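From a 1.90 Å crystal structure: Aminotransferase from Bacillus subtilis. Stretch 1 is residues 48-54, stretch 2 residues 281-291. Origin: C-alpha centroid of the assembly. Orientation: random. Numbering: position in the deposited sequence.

Stretch 1, residues 48-54: PHIVEAL
Stretch 2 (281-291) SAALSGDPEHT

Two helical segments of one chain, at least 229 residues apart in sequence wherever they touch, pack here without a single direct hydrogen bond. Residues 48-54 form helix throughout, with phi near -65° and psi between -27° and -48°; Ala-53 N, for example, donates to His-49 O at 3.2 Å. The second stretch opens with the end of a helix that includes 281-285, passes through a turn, and enters another helix by Glu-289. The axes of helices 48-54 and 281-285 approach to 8.8 Å and run roughly antiparallel, at 149°. The register is set by Ile-50 and Ala-283, whose CA atoms lie 5.8 Å apart. Together the stretches bury 274 Å².

His-49 covers the most surface. Its CA-to-CB bond points toward the second stretch, and chi1 of 69° (p) with chi2 of -76° places the imidazole within reach of Ala-282, Gly-286 and His-290. The ring edge faces Ala-282 O, with CD2 3.9 Å from that oxygen, while CE1 lies over one face of the His-290 ring, 3.6 Å from its CD2. The two imidazoles make an offset stack, centroids 4.8 Å apart and planes inclined by 25°. His-290 meets it from the next helix with chi1 -72° (m) and chi2 -76°. A flat ring with polar nitrogens suits His-49, which is partly exposed: it can stack and still bind water. One water lies 2.7 Å from His-49 NE2 and donates to Ala-283 O, also at 2.7 Å, bridging the stretches.

Gly-286, with phi/psi of -72°/173°, carries the chain out of the helix beside this ring, its CA 4.1 Å from His-49 NE2. A CB here would sit 2.7 Å from that nitrogen, a clash, so glycine fits the space. Beyond it, Asp-287 (chi1 -177°, t) caps the following helix: its OD1 accepts from Glu-289 N at 2.9 Å. His-290 N bonds to Asp-287 O at 3.2 Å, helping to fix the backbone that carries the stacked ring.

Ala-282 is the second-largest contributor. Its CB points toward the first helix and meets Ala-53 CB at 3.6 Å; two methyl groups suit this close helix contact, bringing carbon against carbon with little bulk. Ile-50, buried like its partner Ala-283, makes its contact differently. Its CA-to-CB bond points sideways, but chi1 -62° (m) and chi2 162° (t) bring CD1 within 3.6 Å of Ala-283 CB. The branch ending in CD1 reaches the second helix, and the small alanine, itself directed sideways, receives it in an apolar contact.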

# COMPACT_ATOMS: atom_id res chain seq x y z
N PRO B 48 13.20 -19.84 -8.98
CA PRO B 48 12.07 -20.75 -8.96
C PRO B 48 11.66 -21.28 -7.57
O PRO B 48 10.47 -21.53 -7.38
CB PRO B 48 12.47 -21.88 -9.93
CG PRO B 48 13.83 -21.54 -10.45
CD PRO B 48 14.13 -20.11 -10.11
N HIS B 49 12.55 -21.38 -6.61
CA HIS B 49 12.16 -21.83 -5.27
C HIS B 49 11.27 -20.79 -4.55
O HIS B 49 10.42 -21.14 -3.74
CB HIS B 49 13.36 -22.21 -4.42
CG HIS B 49 14.24 -21.05 -4.02
ND1 HIS B 49 15.12 -20.45 -4.88
CD2 HIS B 49 14.39 -20.40 -2.83
CE1 HIS B 49 15.76 -19.47 -4.26
NE2 HIS B 49 15.34 -19.42 -3.01
N ILE B 50 11.41 -19.52 -4.90
CA ILE B 50 10.55 -18.47 -4.39
C ILE B 50 9.17 -18.54 -5.05
O ILE B 50 8.13 -18.42 -4.40
CB ILE B 50 11.21 -17.07 -4.59
CG1 ILE B 50 12.51 -17.03 -3.80
CG2 ILE B 50 10.22 -15.95 -4.12
CD1 ILE B 50 13.53 -15.97 -4.13
N VAL B 51 9.15 -18.65 -6.35
CA VAL B 51 7.94 -18.80 -7.08
C VAL B 51 7.10 -20.00 -6.61
O VAL B 51 5.88 -19.88 -6.40
CB VAL B 51 8.17 -18.91 -8.60
CG1 VAL B 51 6.84 -19.11 -9.35
CG2 VAL B 51 8.92 -17.70 -9.14
N GLU B 52 7.75 -21.14 -6.43
CA GLU B 52 7.07 -22.33 -5.96
C GLU B 52 6.55 -22.21 -4.54
O GLU B 52 5.53 -22.78 -4.23
CB GLU B 52 7.96 -23.57 -6.05
CG GLU B 52 8.22 -24.00 -7.48
CD GLU B 52 6.96 -24.23 -8.33
OE1 GLU B 52 5.93 -24.79 -7.82
OE2 GLU B 52 7.01 -23.81 -9.52
N ALA B 53 7.22 -21.41 -3.71
CA ALA B 53 6.72 -21.16 -2.36
C ALA B 53 5.41 -20.33 -2.40
O ALA B 53 4.46 -20.64 -1.65
CB ALA B 53 7.79 -20.51 -1.51
N LEU B 54 5.31 -19.34 -3.29
CA LEU B 54 4.07 -18.67 -3.52
C LEU B 54 2.96 -19.62 -3.99
O LEU B 54 1.85 -19.61 -3.43
CB LEU B 54 4.18 -17.52 -4.52
CG LEU B 54 2.89 -16.80 -4.93
CD1 LEU B 54 2.18 -16.11 -3.76
CD2 LEU B 54 3.16 -15.77 -6.05
N SER B 281 9.58 -15.34 2.89
CA SER B 281 10.28 -16.10 3.87
C SER B 281 11.19 -17.17 3.19
O SER B 281 12.28 -17.42 3.67
CB SER B 281 9.28 -16.77 4.83
OG SER B 281 9.98 -17.67 5.59
N ALA B 282 10.74 -17.71 2.06
CA ALA B 282 11.53 -18.69 1.31
C ALA B 282 12.69 -17.95 0.64
O ALA B 282 13.75 -18.49 0.53
CB ALA B 282 10.69 -19.42 0.29
N ALA B 283 12.50 -16.68 0.26
CA ALA B 283 13.60 -15.87 -0.26
C ALA B 283 14.71 -15.68 0.75
O ALA B 283 15.88 -15.93 0.48
CB ALA B 283 13.11 -14.55 -0.82
N LEU B 284 14.32 -15.31 1.96
CA LEU B 284 15.26 -14.99 2.98
C LEU B 284 15.97 -16.25 3.49
O LEU B 284 17.14 -16.20 3.86
CB LEU B 284 14.55 -14.33 4.16
CG LEU B 284 13.87 -12.99 3.89
CD1 LEU B 284 13.14 -12.49 5.14
CD2 LEU B 284 14.89 -11.99 3.34
N SER B 285 15.24 -17.34 3.59
CA SER B 285 15.81 -18.55 4.15
C SER B 285 16.52 -19.37 3.07
O SER B 285 17.19 -20.37 3.36
CB SER B 285 14.73 -19.41 4.82
OG SER B 285 13.77 -19.88 3.86
N GLY B 286 16.42 -18.95 1.84
CA GLY B 286 17.04 -19.68 0.75
C GLY B 286 18.56 -19.60 0.65
O GLY B 286 19.23 -18.90 1.39
N ASP B 287 19.10 -20.40 -0.26
CA ASP B 287 20.57 -20.55 -0.44
C ASP B 287 21.13 -19.18 -0.89
O ASP B 287 20.77 -18.69 -1.95
CB ASP B 287 20.80 -21.63 -1.50
CG ASP B 287 22.27 -21.96 -1.75
OD1 ASP B 287 23.16 -21.21 -1.26
OD2 ASP B 287 22.51 -23.04 -2.40
N PRO B 288 22.02 -18.59 -0.10
CA PRO B 288 22.58 -17.28 -0.52
C PRO B 288 23.45 -17.35 -1.77
O PRO B 288 23.68 -16.33 -2.40
CB PRO B 288 23.39 -16.83 0.71
CG PRO B 288 23.77 -18.08 1.38
CD PRO B 288 22.64 -19.05 1.16
N GLU B 289 23.89 -18.54 -2.18
CA GLU B 289 24.60 -18.71 -3.45
C GLU B 289 23.81 -18.23 -4.66
O GLU B 289 24.39 -17.84 -5.64
CB GLU B 289 25.02 -20.20 -3.67
N HIS B 290 22.48 -18.22 -4.59
CA HIS B 290 21.67 -17.67 -5.67
C HIS B 290 21.93 -16.16 -5.86
O HIS B 290 22.08 -15.68 -6.97
CB HIS B 290 20.15 -17.89 -5.40
CG HIS B 290 19.69 -19.30 -5.53
ND1 HIS B 290 19.50 -19.92 -6.74
CD2 HIS B 290 19.30 -20.19 -4.59
CE1 HIS B 290 19.06 -21.14 -6.55
NE2 HIS B 290 18.94 -21.33 -5.25
N THR B 291 22.01 -15.44 -4.75
CA THR B 291 22.22 -14.00 -4.75
C THR B 291 23.70 -13.72 -5.12
O THR B 291 23.95 -12.81 -5.84
CB THR B 291 21.87 -13.39 -3.38
OG1 THR B 291 20.55 -13.82 -2.98
CG2 THR B 291 21.88 -11.89 -3.40
O HOH W 1 16.60 -17.34 -1.76